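Local coordinates for EH1AB1 (Metagenome, PDB 6I8F), which hydrolyses esters, probably through a serine nucleophile, as an enzyme of the alpha/beta hydrolase fold, at residues 81-86 with 160-165. Numbering follows the deposited sequence.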
loop_
_atom_site.group_PDB
_atom_site.type_symbol
_atom_site.label_atom_id
_atom_site.label_comp_id
_atom_site.label_asym_id
_atom_site.label_seq_id
_atom_site.Cartn_x
_atom_site.Cartn_y
_atom_site.Cartn_z
ATOM N N PHE A 81 5.240 -27.239 9.035
ATOM C CA PHE A 81 4.999 -25.813 9.173
ATOM C C PHE A 81 5.848 -25.272 10.327
ATOM O O PHE A 81 6.302 -26.026 11.207
ATOM C CB PHE A 81 3.513 -25.548 9.406
ATOM C CG PHE A 81 2.970 -26.221 10.638
ATOM C CD1 PHE A 81 3.148 -25.648 11.890
ATOM C CD2 PHE A 81 2.317 -27.440 10.551
ATOM C CE1 PHE A 81 2.672 -26.281 13.030
ATOM C CE2 PHE A 81 1.826 -28.062 11.691
ATOM C CZ PHE A 81 2.013 -27.485 12.932
ATOM N N ARG A 82 6.035 -23.950 10.320
ATOM C CA ARG A 82 6.613 -23.257 11.447
ATOM C C ARG A 82 5.747 -22.030 11.750
ATOM O O ARG A 82 5.461 -21.237 10.862
ATOM C CB ARG A 82 8.073 -22.920 11.153
ATOM C CG ARG A 82 8.725 -22.074 12.235
ATOM C CD ARG A 82 10.201 -21.921 11.995
ATOM N NE ARG A 82 10.897 -23.196 12.010
ATOM C CZ ARG A 82 12.106 -23.385 11.493
ATOM N NH1 ARG A 82 12.811 -22.352 11.065
ATOM N NH2 ARG A 82 12.594 -24.608 11.378
ATOM N N ARG A 83 5.277 -21.936 12.992
ATOM C CA ARG A 83 4.432 -20.841 13.441
ATOM C C ARG A 83 5.298 -19.831 14.189
ATOM O O ARG A 83 6.152 -20.214 15.003
ATOM C CB ARG A 83 3.308 -21.305 14.373
ATOM C CG ARG A 83 2.550 -22.521 13.869
ATOM C CD ARG A 83 1.197 -22.649 14.533
ATOM N NE ARG A 83 1.308 -23.091 15.909
ATOM C CZ ARG A 83 0.499 -22.725 16.895
ATOM N NH1 ARG A 83 -0.243 -21.631 16.792
ATOM N NH2 ARG A 83 0.446 -23.456 17.992
ATOM N N TYR A 84 5.065 -18.552 13.884
ATOM C CA TYR A 84 5.738 -17.458 14.526
ATOM C C TYR A 84 4.701 -16.571 15.225
ATOM O O TYR A 84 3.788 -16.048 14.577
ATOM C CB TYR A 84 6.498 -16.629 13.496
ATOM C CG TYR A 84 7.458 -17.381 12.613
ATOM C CD1 TYR A 84 7.036 -17.999 11.441
ATOM C CD2 TYR A 84 8.810 -17.411 12.909
ATOM C CE1 TYR A 84 7.932 -18.646 10.601
ATOM C CE2 TYR A 84 9.715 -18.057 12.082
ATOM C CZ TYR A 84 9.280 -18.667 10.918
ATOM O OH TYR A 84 10.187 -19.290 10.105
ATOM N N ARG A 85 4.841 -16.432 16.544
ATOM C CA ARG A 85 3.972 -15.578 17.336
ATOM C C ARG A 85 4.659 -14.226 17.476
ATOM O O ARG A 85 5.812 -14.169 17.906
ATOM C CB ARG A 85 3.691 -16.240 18.687
ATOM C CG ARG A 85 2.754 -15.446 19.583
ATOM C CD ARG A 85 2.178 -16.289 20.703
ATOM N NE ARG A 85 1.125 -15.544 21.348
ATOM C CZ ARG A 85 -0.169 -15.592 21.040
ATOM N NH1 ARG A 85 -0.670 -16.571 20.302
ATOM N NH2 ARG A 85 -0.959 -14.644 21.511
ATOM N N PRO A 86 3.988 -13.110 17.113
ATOM C CA PRO A 86 4.602 -11.783 17.189
ATOM C C PRO A 86 4.943 -11.372 18.634
ATOM O O PRO A 86 4.188 -11.672 19.555
ATOM C CB PRO A 86 3.543 -10.829 16.610
ATOM C CG PRO A 86 2.234 -11.596 16.659
ATOM C CD PRO A 86 2.587 -13.065 16.661
ATOM N N GLU A 160 -8.496 -22.864 15.105
ATOM C CA GLU A 160 -8.301 -22.744 16.554
ATOM C C GLU A 160 -7.067 -23.540 17.018
ATOM O O GLU A 160 -6.346 -23.070 17.895
ATOM C CB GLU A 160 -9.587 -23.135 17.274
ATOM C CG GLU A 160 -10.676 -22.102 17.082
ATOM C CD GLU A 160 -11.941 -22.351 17.879
ATOM O OE1 GLU A 160 -12.302 -23.537 18.040
ATOM O OE2 GLU A 160 -12.569 -21.362 18.328
ATOM N N SER A 161 -6.817 -24.711 16.416
ATOM C CA SER A 161 -5.669 -25.554 16.764
ATOM C C SER A 161 -4.366 -24.814 16.462
ATOM O O SER A 161 -3.376 -25.033 17.120
ATOM C CB SER A 161 -5.670 -26.886 16.033
ATOM O OG SER A 161 -6.981 -27.410 15.920
ATOM N N PHE A 162 -4.380 -23.973 15.422
ATOM C CA PHE A 162 -3.204 -23.213 15.011
ATOM C C PHE A 162 -3.202 -21.811 15.648
ATOM O O PHE A 162 -2.390 -20.974 15.277
ATOM C CB PHE A 162 -3.161 -23.147 13.481
ATOM C CG PHE A 162 -2.878 -24.470 12.819
ATOM C CD1 PHE A 162 -3.910 -25.334 12.488
ATOM C CD2 PHE A 162 -1.573 -24.867 12.557
ATOM C CE1 PHE A 162 -3.644 -26.559 11.900
ATOM C CE2 PHE A 162 -1.311 -26.090 11.958
ATOM C CZ PHE A 162 -2.346 -26.936 11.640
ATOM N N GLY A 163 -4.100 -21.562 16.613
ATOM C CA GLY A 163 -4.197 -20.278 17.308
ATOM C C GLY A 163 -4.517 -19.135 16.353
ATOM O O GLY A 163 -4.041 -17.995 16.541
ATOM N N ALA A 164 -5.337 -19.447 15.345
ATOM C CA ALA A 164 -5.680 -18.559 14.262
ATOM C C ALA A 164 -7.145 -18.138 14.353
ATOM O O ALA A 164 -8.041 -18.964 14.572
ATOM C CB ALA A 164 -5.408 -19.216 12.933
ATOM N N ASP A 165 -7.360 -16.842 14.130
ATOM C CA ASP A 165 -8.670 -16.277 13.912
ATOM C C ASP A 165 -9.109 -16.603 12.473
ATOM O O ASP A 165 -8.575 -16.054 11.500
ATOM C CB ASP A 165 -8.637 -14.783 14.223
ATOM C CG ASP A 165 -9.933 -14.062 13.927
ATOM O OD1 ASP A 165 -10.923 -14.741 13.587
ATOM O OD2 ASP A 165 -9.927 -12.819 13.999
#
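R83 and F81, two residues apart on one strand, both reach F162 in the turn that leads into strand 164-165. Along R83, CB leaves the strand toward the turn, and CG lies beside the backbone N, anti to the carbonyl carbon. CD then meets the edge of the F162 ring, near its plane, with 4.1 Å between R83 CD and F162 CD2. Beyond CD a bend at chi3 (-73°) turns NE out of the line of the chain. R83 CZ lies 3.7 Å from F162 O. The guanidinium has F162 CA and S161 O over one face, and its plane is turned 80° from that of the F162 ring. R83 NH1 comes within 2.7 Å of F162 O, but at an angle too poor for a hydrogen bond; Q127 bonds to both, its OE1 accepting from R83 NH1 and its NE2 donating to F162 O. One side-chain amide thus bridges the arginine tip and the turn carbonyl, while R83 NH2 bonds to a bound glycerol, probably from the crystallisation liquor. Beside this polar cluster the rings of F81 and F162 form a T-shaped (edge-to-face) pair, centroids 5.2 Å apart and planes at 70°. F162 supplies the edge: its CE2 sits over the F81 face, displaced toward the rim, 3.7 Å from F81 CE2. The turn is closed by the backbone bond from G163 N to E160 O. The contact lies near the surface and joins the turn after helix 143-157 to the antiparallel end of the mixed alpha/beta hydrolase sheet, where strand 78-85 runs between 66-73 and 127-132, Q127 beginning the latter.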